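Local coordinates for putative transcriptional regulator (Streptomyces coelicolor, PDB 2HXI), which probably binds regulatory DNA as a dimeric transcription factor of the TetR family, with a predicted helix-turn-helix DNA-binding motif and an all-helical C-terminal domain, at residues I154-R157 with Y158-V162; R101-A104 with V105-L109; A221-E224 with E225-A229. One frame throughout, in Å; residues are numbered along the deposited sequence.

Contact 1. Residues I154-R157 with Y158-V162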
ATOM      1  N   ILE B 154     -13.981 -17.430  -6.308  1.00 17.87           N
ATOM      2  CA  ILE B 154     -14.343 -16.133  -5.718  1.00 16.49           C
ATOM      3  C   ILE B 154     -13.553 -15.719  -4.478  1.00 17.71           C
ATOM      4  O   ILE B 154     -13.069 -14.549  -4.384  1.00 17.24           O
ATOM      5  CB  ILE B 154     -15.853 -15.956  -5.642  1.00 17.16           C
ATOM      6  CG1 ILE B 154     -16.345 -15.712  -7.083  1.00 15.33           C
ATOM      7  CG2 ILE B 154     -16.219 -14.806  -4.664  1.00 15.31           C
ATOM      8  CD1 ILE B 154     -17.828 -15.706  -7.247  1.00 16.53           C
ATOM      9  N   PRO B 155     -13.363 -16.614  -3.513  1.00 16.66           N
ATOM     10  CA  PRO B 155     -12.568 -16.166  -2.322  1.00 18.55           C
ATOM     11  C   PRO B 155     -11.157 -15.689  -2.699  1.00 19.61           C
ATOM     12  O   PRO B 155     -10.668 -14.654  -2.156  1.00 20.93           O
ATOM     13  CB  PRO B 155     -12.523 -17.442  -1.434  1.00 19.19           C
ATOM     14  CG  PRO B 155     -13.856 -18.142  -1.784  1.00 20.13           C
ATOM     15  CD  PRO B 155     -13.899 -17.982  -3.335  1.00 19.03           C
ATOM     16  N   ALA B 156     -10.484 -16.399  -3.625  1.00 18.87           N
ATOM     17  CA  ALA B 156      -9.141 -15.966  -4.012  1.00 20.96           C
ATOM     18  C   ALA B 156      -9.194 -14.619  -4.762  1.00 20.06           C
ATOM     19  O   ALA B 156      -8.385 -13.750  -4.521  1.00 19.94           O
ATOM     20  CB  ALA B 156      -8.470 -17.007  -4.857  1.00 21.38           C
ATOM     21  N   ARG B 157     -10.176 -14.479  -5.636  1.00 20.34           N
ATOM     22  CA  ARG B 157     -10.383 -13.222  -6.419  1.00 19.74           C
ATOM     23  C   ARG B 157     -10.679 -12.034  -5.479  1.00 19.27           C
ATOM     24  O   ARG B 157     -10.108 -10.946  -5.591  1.00 18.21           O
ATOM     25  CB  ARG B 157     -11.508 -13.460  -7.442  1.00 19.54           C
ATOM     26  CG  ARG B 157     -11.265 -14.696  -8.377  1.00 23.82           C
ATOM     27  CD  ARG B 157     -10.695 -14.257  -9.647  1.00 28.48           C
ATOM     28  NE  ARG B 157     -10.578 -15.291 -10.672  1.00 27.07           N
ATOM     29  CZ  ARG B 157      -9.703 -15.176 -11.672  1.00 29.24           C
ATOM     30  NH1 ARG B 157      -8.971 -14.081 -11.743  1.00 24.50           N
ATOM     31  NH2 ARG B 157      -9.581 -16.126 -12.611  1.00 27.89           N
ATOM     32  N   TYR B 158     -11.605 -12.274  -4.545  1.00 16.51           N
ATOM     33  CA  TYR B 158     -11.862 -11.364  -3.468  1.00 17.00           C
ATOM     34  C   TYR B 158     -10.591 -10.927  -2.733  1.00 17.74           C
ATOM     35  O   TYR B 158     -10.337  -9.733  -2.595  1.00 18.47           O
ATOM     36  CB  TYR B 158     -12.911 -11.943  -2.464  1.00 17.57           C
ATOM     37  CG  TYR B 158     -12.990 -11.087  -1.239  1.00 19.11           C
ATOM     38  CD1 TYR B 158     -13.896 -10.018  -1.159  1.00 17.87           C
ATOM     39  CD2 TYR B 158     -12.114 -11.300  -0.164  1.00 16.93           C
ATOM     40  CE1 TYR B 158     -13.894  -9.197  -0.066  1.00 20.19           C
ATOM     41  CE2 TYR B 158     -12.143 -10.507   0.914  1.00 18.01           C
ATOM     42  CZ  TYR B 158     -13.015  -9.436   0.957  1.00 21.56           C
ATOM     43  OH  TYR B 158     -12.974  -8.581   2.050  1.00 23.69           O
ATOM     44  N   HIS B 159      -9.809 -11.906  -2.287  1.00 17.72           N
ATOM     45  CA  HIS B 159      -8.606 -11.638  -1.495  1.00 18.47           C
ATOM     46  C   HIS B 159      -7.645 -10.657  -2.248  1.00 17.88           C
ATOM     47  O   HIS B 159      -7.173  -9.685  -1.675  1.00 17.94           O
ATOM     48  CB  HIS B 159      -7.897 -12.949  -1.278  1.00 20.26           C
ATOM     49  CG  HIS B 159      -6.786 -12.863  -0.287  1.00 23.49           C
ATOM     50  ND1 HIS B 159      -6.943 -12.309   0.966  1.00 30.04           N
ATOM     51  CD2 HIS B 159      -5.483 -13.223  -0.379  1.00 26.25           C
ATOM     52  CE1 HIS B 159      -5.784 -12.338   1.612  1.00 25.44           C
ATOM     53  NE2 HIS B 159      -4.887 -12.883   0.822  1.00 24.19           N
ATOM     54  N   ARG B 160      -7.359 -10.947  -3.504  1.00 17.45           N
ATOM     55  CA  ARG B 160      -6.473 -10.106  -4.314  1.00 17.15           C
ATOM     56  C   ARG B 160      -7.046  -8.689  -4.550  1.00 17.69           C
ATOM     57  O   ARG B 160      -6.308  -7.663  -4.522  1.00 16.40           O
ATOM     58  CB  ARG B 160      -6.181 -10.803  -5.640  1.00 19.70           C
ATOM     59  CG  ARG B 160      -5.156 -11.947  -5.404  1.00 22.54           C
ATOM     60  CD  ARG B 160      -4.565 -12.363  -6.751  1.00 34.67           C
ATOM     61  NE  ARG B 160      -5.557 -13.010  -7.592  1.00 40.01           N
ATOM     62  CZ  ARG B 160      -5.804 -14.320  -7.642  1.00 43.44           C
ATOM     63  NH1 ARG B 160      -5.102 -15.199  -6.919  1.00 45.24           N
ATOM     64  NH2 ARG B 160      -6.769 -14.755  -8.433  1.00 42.19           N
ATOM     65  N   LEU B 161      -8.356  -8.648  -4.769  1.00 15.72           N
ATOM     66  CA  LEU B 161      -8.997  -7.374  -5.058  1.00 15.40           C
ATOM     67  C   LEU B 161      -8.898  -6.471  -3.829  1.00 15.94           C
ATOM     68  O   LEU B 161      -8.581  -5.302  -3.930  1.00 17.39           O
ATOM     69  CB  LEU B 161     -10.445  -7.655  -5.441  1.00 13.45           C
ATOM     70  CG  LEU B 161     -11.206  -6.351  -5.680  1.00 16.69           C
ATOM     71  CD1 LEU B 161     -10.612  -5.354  -6.691  1.00 15.62           C
ATOM     72  CD2 LEU B 161     -12.695  -6.629  -6.051  1.00 15.54           C
ATOM     73  N   VAL B 162      -9.210  -6.998  -2.673  1.00 16.28           N
ATOM     74  CA  VAL B 162      -9.159  -6.192  -1.424  1.00 19.91           C
ATOM     75  C   VAL B 162      -7.757  -5.900  -0.980  1.00 19.23           C
ATOM     76  O   VAL B 162      -7.515  -4.821  -0.510  1.00 20.49           O
ATOM     77  CB  VAL B 162     -10.006  -6.828  -0.299  1.00 20.27           C
ATOM     78  CG1 VAL B 162      -9.852  -6.089   1.043  1.00 22.85           C
ATOM     79  CG2 VAL B 162     -11.487  -6.824  -0.777  1.00 22.32           C
TER
HETATM   80  O   HOH W   1      -7.536 -12.308  -9.532  1.00 17.84           O
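The guanidinium of Arg160 folds back over the preceding turn of helix 154-173, laying one face above the carbonyl oxygen of Ala156, which sits 4.1 Å from its plane and over its centre. A bend at chi3 (-68°) turns the chain back to this place. Arg157, three residues earlier, brings its NH1 to 4.0 Å from Arg160 NH2, and the two guanidinium planes stand almost perpendicular, 85° apart. A water lies between them, accepting a hydrogen bond of 2.8 Å from Arg160 NH2 and a weak one from Arg157 NH1.

Beneath the arginines the backbone runs as regular alpha-helix. Tyr158 N gives a short, nearly straight bond of 2.7 Å to Ile154 O, and Leu161 N bonds to Arg157 O at 3.0 Å. Tyr158 holds its CG anti to the backbone N (chi1 170°), which carries the ring away from the first turn, toward Met137 and Val140 of helix 131-146.

Each arginine also has an acidic partner: Arg157 NE pairs with Glu153, and Arg160 NH1 with Glu225 of the second subunit, while His159 NE2 bonds to Ala217 O of that subunit. The water oxygen probably softens the repulsion between the guanidinium groups, and their close approach is probably tolerated because each has its own carboxylate, one within the chain and one across the dimer.

Contact 2. Residues R101-A104 with V105-L109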
ATOM      1  N   ARG B 101     -20.137  -1.570  -9.781  1.00 14.62           N
ATOM      2  CA  ARG B 101     -20.399  -1.809  -8.340  1.00 14.83           C
ATOM      3  C   ARG B 101     -19.074  -1.944  -7.595  1.00 13.68           C
ATOM      4  O   ARG B 101     -18.856  -1.273  -6.546  1.00 14.31           O
ATOM      5  CB  ARG B 101     -21.240  -3.103  -8.189  1.00 14.73           C
ATOM      6  CG  ARG B 101     -22.702  -2.890  -8.627  1.00 13.91           C
ATOM      7  CD  ARG B 101     -23.446  -4.235  -8.746  1.00 17.56           C
ATOM      8  NE  ARG B 101     -23.600  -4.886  -7.454  1.00 18.96           N
ATOM      9  CZ  ARG B 101     -24.134  -6.101  -7.308  1.00 21.13           C
ATOM     10  NH1 ARG B 101     -24.518  -6.776  -8.393  1.00 21.42           N
ATOM     11  NH2 ARG B 101     -24.291  -6.620  -6.075  1.00 22.25           N
ATOM     12  N   LEU B 102     -18.140  -2.705  -8.141  1.00 14.85           N
ATOM     13  CA  LEU B 102     -16.850  -2.887  -7.450  1.00 13.63           C
ATOM     14  C   LEU B 102     -16.098  -1.561  -7.415  1.00 15.19           C
ATOM     15  O   LEU B 102     -15.485  -1.241  -6.419  1.00 17.22           O
ATOM     16  CB  LEU B 102     -16.002  -3.975  -8.173  1.00 14.25           C
ATOM     17  CG  LEU B 102     -16.526  -5.428  -8.053  1.00 13.55           C
ATOM     18  CD1 LEU B 102     -15.603  -6.355  -8.891  1.00 11.08           C
ATOM     19  CD2 LEU B 102     -16.596  -5.805  -6.518  1.00 16.41           C
ATOM     20  N   THR B 103     -16.242  -0.775  -8.487  1.00 14.94           N
ATOM     21  CA  THR B 103     -15.545   0.539  -8.587  1.00 15.36           C
ATOM     22  C   THR B 103     -16.150   1.486  -7.570  1.00 15.81           C
ATOM     23  O   THR B 103     -15.423   2.169  -6.846  1.00 15.78           O
ATOM     24  CB  THR B 103     -15.627   1.093 -10.045  1.00 16.75           C
ATOM     25  OG1 THR B 103     -15.002   0.145 -10.938  1.00 16.52           O
ATOM     26  CG2 THR B 103     -14.875   2.421 -10.111  1.00 16.20           C
ATOM     27  N   ALA B 104     -17.478   1.475  -7.484  1.00 16.14           N
ATOM     28  CA  ALA B 104     -18.185   2.323  -6.516  1.00 16.67           C
ATOM     29  C   ALA B 104     -17.794   2.027  -5.074  1.00 17.83           C
ATOM     30  O   ALA B 104     -17.582   2.947  -4.270  1.00 18.40           O
ATOM     31  CB  ALA B 104     -19.730   2.275  -6.768  1.00 17.04           C
ATOM     32  N   VAL B 105     -17.756   0.757  -4.714  1.00 16.73           N
ATOM     33  CA  VAL B 105     -17.280   0.414  -3.398  1.00 16.23           C
ATOM     34  C   VAL B 105     -15.813   0.890  -3.158  1.00 16.86           C
ATOM     35  O   VAL B 105     -15.516   1.491  -2.144  1.00 15.93           O
ATOM     36  CB  VAL B 105     -17.407  -1.104  -3.168  1.00 18.16           C
ATOM     37  CG1 VAL B 105     -16.685  -1.553  -1.836  1.00 19.33           C
ATOM     38  CG2 VAL B 105     -18.880  -1.508  -3.170  1.00 17.44           C
ATOM     39  N   ALA B 106     -14.882   0.540  -4.056  1.00 16.28           N
ATOM     40  CA  ALA B 106     -13.488   0.959  -3.932  1.00 16.60           C
ATOM     41  C   ALA B 106     -13.398   2.523  -3.744  1.00 16.70           C
ATOM     42  O   ALA B 106     -12.640   3.019  -2.855  1.00 17.18           O
ATOM     43  CB  ALA B 106     -12.742   0.540  -5.182  1.00 17.67           C
ATOM     44  N   LEU B 107     -14.187   3.289  -4.515  1.00 16.91           N
ATOM     45  CA  LEU B 107     -14.130   4.755  -4.357  1.00 17.20           C
ATOM     46  C   LEU B 107     -14.659   5.188  -3.000  1.00 17.67           C
ATOM     47  O   LEU B 107     -14.131   6.179  -2.419  1.00 19.17           O
ATOM     48  CB  LEU B 107     -14.897   5.495  -5.465  1.00 17.34           C
ATOM     49  CG  LEU B 107     -14.246   5.216  -6.841  1.00 18.28           C
ATOM     50  CD1 LEU B 107     -15.086   5.921  -7.935  1.00 22.95           C
ATOM     51  CD2 LEU B 107     -12.796   5.618  -6.907  1.00 24.75           C
ATOM     52  N   ARG B 108     -15.732   4.519  -2.527  1.00 15.80           N
ATOM     53  CA  ARG B 108     -16.339   4.903  -1.253  1.00 17.53           C
ATOM     54  C   ARG B 108     -15.323   4.622  -0.166  1.00 17.02           C
ATOM     55  O   ARG B 108     -15.180   5.402   0.746  1.00 17.70           O
ATOM     56  CB  ARG B 108     -17.652   4.187  -0.958  1.00 17.35           C
ATOM     57  CG  ARG B 108     -18.844   4.866  -1.660  1.00 21.59           C
ATOM     58  CD  ARG B 108     -20.056   3.956  -1.559  1.00 25.63           C
ATOM     59  NE  ARG B 108     -21.355   4.648  -1.773  1.00 27.34           N
ATOM     60  CZ  ARG B 108     -22.168   5.065  -0.811  1.00 31.84           C
ATOM     61  NH1 ARG B 108     -23.321   5.644  -1.148  1.00 35.51           N
ATOM     62  NH2 ARG B 108     -21.851   4.916   0.482  1.00 29.21           N
ATOM     63  N   LEU B 109     -14.620   3.494  -0.263  1.00 14.79           N
ATOM     64  CA  LEU B 109     -13.650   3.169   0.752  1.00 16.41           C
ATOM     65  C   LEU B 109     -12.515   4.178   0.728  1.00 15.57           C
ATOM     66  O   LEU B 109     -12.037   4.585   1.802  1.00 17.50           O
ATOM     67  CB  LEU B 109     -13.063   1.758   0.514  1.00 13.37           C
ATOM     68  CG  LEU B 109     -14.016   0.563   0.742  1.00 17.72           C
ATOM     69  CD1 LEU B 109     -13.342  -0.722   0.206  1.00 16.32           C
ATOM     70  CD2 LEU B 109     -14.348   0.413   2.273  1.00 17.80           C
TER
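Val105 directs its N-H at Arg101 O, 2.9 Å away in a nearly straight bond. Its CG2 methyl, lying beside its own backbone N, packs against the same oxygen at 3.4 Å, so Arg101 O meets both the amide and a methyl of one residue. The guanidinium of Arg101 itself leads off to a salt bridge with Glu139 of helix 131-146.

Ala106 follows, its amide bonded to Leu102 O at 3.0 Å. Its small CB rests close to the carbonyls of Leu102 and Thr103, and beyond it lie Leu227 of helix 219-237 and Ile165 of helix 154-173.

At Leu107 the contact includes a pair of side chains. Leu107 and Thr103 run side by side in the same direction, with Leu107 CD1 4.1 Å from the methyl CG2 of Thr103. The threonine turns this methyl anti to its own N, while OG1 (chi1 -60°) is left beside that nitrogen and bonds to Lys99 O one turn back; its polar and apolar branches are thus used separately. Leu107 CG also sits 3.3 Å from Thr103 O, the acceptor for the Leu107 amide.

Arg108 is the last to bond back to 101-104. Its amide meets Ala104 O at 3.0 Å, and its CB, CG and CD pass along that oxygen before the extended chain carries the guanidinium to the carbonyls of Ala88 and Asp90. Leu109, bonded through its N to Val105 O, faces Ile169 of helix 154-173.

The succession of i to i+4 bonds, with small and branched apolar residues turned to neighbouring helices, is that of a packed helix in the C-terminal helical bundle of a TetR-family regulator.

Contact 3. Residues A221-E224 with E225-A229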
ATOM      1  N   ALA B 221      -6.056   9.688  -9.552  1.00 20.23           N
ATOM      2  CA  ALA B 221      -6.128   9.141 -10.911  1.00 20.21           C
ATOM      3  C   ALA B 221      -5.445   7.778 -10.988  1.00 18.61           C
ATOM      4  O   ALA B 221      -5.958   6.843 -11.684  1.00 19.33           O
ATOM      5  CB  ALA B 221      -5.468  10.148 -11.957  1.00 19.80           C
ATOM      6  N   ALA B 222      -4.271   7.682 -10.345  1.00 16.80           N
ATOM      7  CA  ALA B 222      -3.512   6.409 -10.334  1.00 15.59           C
ATOM      8  C   ALA B 222      -4.425   5.338  -9.697  1.00 15.96           C
ATOM      9  O   ALA B 222      -4.573   4.267 -10.284  1.00 14.25           O
ATOM     10  CB  ALA B 222      -2.256   6.515  -9.554  1.00 15.43           C
ATOM     11  N   PHE B 223      -5.056   5.648  -8.545  1.00 14.46           N
ATOM     12  CA  PHE B 223      -6.011   4.676  -7.923  1.00 15.06           C
ATOM     13  C   PHE B 223      -7.036   4.143  -8.940  1.00 15.95           C
ATOM     14  O   PHE B 223      -7.216   2.937  -9.123  1.00 14.93           O
ATOM     15  CB  PHE B 223      -6.795   5.360  -6.800  1.00 14.98           C
ATOM     16  CG  PHE B 223      -7.750   4.398  -6.055  1.00 13.52           C
ATOM     17  CD1 PHE B 223      -7.245   3.638  -5.005  1.00 16.12           C
ATOM     18  CD2 PHE B 223      -9.105   4.380  -6.354  1.00 17.09           C
ATOM     19  CE1 PHE B 223      -8.088   2.791  -4.275  1.00 17.91           C
ATOM     20  CE2 PHE B 223      -9.940   3.582  -5.625  1.00 19.82           C
ATOM     21  CZ  PHE B 223      -9.416   2.782  -4.593  1.00 15.62           C
ATOM     22  N   GLU B 224      -7.743   5.053  -9.595  1.00 16.21           N
ATOM     23  CA  GLU B 224      -8.760   4.662 -10.525  1.00 16.73           C
ATOM     24  C   GLU B 224      -8.248   3.833 -11.713  1.00 15.89           C
ATOM     25  O   GLU B 224      -8.882   2.850 -12.131  1.00 15.10           O
ATOM     26  CB  GLU B 224      -9.476   5.922 -10.984  1.00 19.04           C
ATOM     27  CG  GLU B 224     -10.333   6.472  -9.822  1.00 22.59           C
ATOM     28  CD  GLU B 224     -11.102   7.713 -10.187  1.00 32.97           C
ATOM     29  OE1 GLU B 224     -11.707   7.725 -11.282  1.00 36.26           O
ATOM     30  OE2 GLU B 224     -11.129   8.653  -9.344  1.00 36.34           O
ATOM     31  N   GLU B 225      -7.089   4.198 -12.244  1.00 15.96           N
ATOM     32  CA  GLU B 225      -6.527   3.514 -13.419  1.00 16.76           C
ATOM     33  C   GLU B 225      -5.979   2.126 -13.088  1.00 15.92           C
ATOM     34  O   GLU B 225      -6.113   1.159 -13.869  1.00 17.13           O
ATOM     35  CB  GLU B 225      -5.451   4.388 -14.089  1.00 15.82           C
ATOM     36  CG  GLU B 225      -6.050   5.621 -14.778  1.00 20.97           C
ATOM     37  CD  GLU B 225      -4.981   6.634 -15.201  1.00 21.62           C
ATOM     38  OE1 GLU B 225      -3.869   6.210 -15.525  1.00 25.37           O
ATOM     39  OE2 GLU B 225      -5.318   7.864 -15.198  1.00 33.72           O
ATOM     40  N   ILE B 226      -5.419   2.024 -11.919  1.00 14.95           N
ATOM     41  CA  ILE B 226      -4.874   0.738 -11.461  1.00 14.98           C
ATOM     42  C   ILE B 226      -6.055  -0.178 -11.140  1.00 14.81           C
ATOM     43  O   ILE B 226      -6.053  -1.395 -11.455  1.00 13.82           O
ATOM     44  CB  ILE B 226      -3.946   0.959 -10.234  1.00 16.03           C
ATOM     45  CG1 ILE B 226      -2.611   1.666 -10.610  1.00 14.81           C
ATOM     46  CG2 ILE B 226      -3.673  -0.368  -9.506  1.00 14.28           C
ATOM     47  CD1 ILE B 226      -1.912   2.267  -9.413  1.00 15.50           C
ATOM     48  N   LEU B 227      -7.069   0.379 -10.487  1.00 14.81           N
ATOM     49  CA  LEU B 227      -8.296  -0.409 -10.214  1.00 14.60           C
ATOM     50  C   LEU B 227      -8.962  -0.875 -11.499  1.00 14.65           C
ATOM     51  O   LEU B 227      -9.311  -2.061 -11.637  1.00 14.88           O
ATOM     52  CB  LEU B 227      -9.267   0.453  -9.382  1.00 14.53           C
ATOM     53  CG  LEU B 227     -10.570  -0.267  -9.011  1.00 18.26           C
ATOM     54  CD1 LEU B 227     -10.317  -1.515  -8.141  1.00 17.11           C
ATOM     55  CD2 LEU B 227     -11.484   0.755  -8.329  1.00 17.58           C
ATOM     56  N   ALA B 228      -9.081   0.026 -12.488  1.00 14.56           N
ATOM     57  CA  ALA B 228      -9.785  -0.339 -13.747  1.00 16.20           C
ATOM     58  C   ALA B 228      -8.999  -1.444 -14.452  1.00 14.74           C
ATOM     59  O   ALA B 228      -9.602  -2.389 -14.999  1.00 16.02           O
ATOM     60  CB  ALA B 228      -9.833   0.878 -14.629  1.00 15.78           C
ATOM     61  N   ALA B 229      -7.667  -1.367 -14.383  1.00 14.78           N
ATOM     62  CA  ALA B 229      -6.807  -2.389 -15.010  1.00 14.71           C
ATOM     63  C   ALA B 229      -7.144  -3.741 -14.349  1.00 15.25           C
ATOM     64  O   ALA B 229      -7.237  -4.819 -14.984  1.00 16.48           O
ATOM     65  CB  ALA B 229      -5.344  -2.075 -14.754  1.00 15.68           C
TER
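Ile226 N meets Ala222 O at 2.9 Å within helix 219-237, part of the C-terminal helical domain of the TetR fold. Glu225 N, Leu227 N and Ala228 N bond in the same i to i+4 pattern to the oxygens of Ala221, Phe223 and Glu224. The strongest side-chain polar contact leaves the helix: Glu225 forms a salt bridge with Arg160 of the second subunit.

On the way to that partner the glutamate passes over the first turn. Its CG, placed beside the backbone N (chi1 -70°), lies 3.3 Å from Ala221 O, and its carboxylate oxygen OE2 stands 4.0 Å from Ala221 CB. Glu224, by contrast, packs its CG on Leu107 of helix 98-113.

The apolar contacts gather on other sides of the helix. Ile226 lays CG1 and CD1 along Ala222 O, its terminal methyl also reaching Ala222 CB at 4.3 Å. Ala222 packs on Ile163 of the second subunit, and Ile226 sits between helix 154-173 of its own chain and Leu164 of the second subunit. Phe223 lies between helices 98-113 and 154-173 of its own subunit, and Leu227 packs on Ala106. The phenyl ring leaves with CG anti to the backbone N (chi1 -177°), and its CE2 meets Leu227 CD2 obliquely at 4.2 Å.

In the fold
The three contacts occupy separate helices of the C-terminal domain and come along the chain in the order contact 2, contact 1, contact 3, on helices 98-113, 154-173 and 219-237. Contacts 2 and 3 lie closest, their centres about 12 Å apart, against about 15 Å between 1 and 2 and about 17 Å between 1 and 3. All three touch one another: Leu161 CD2 is 4.0 Å from Leu102 CD2, Leu161 CD1 is 4.1 Å from Leu227 CD1, and Ala106 CB is 3.4 Å from Leu227 CD2. Contacts 1 and 3 also reach the second subunit, so continuous side-chain packing links helix 98-113 with the two helices that face it.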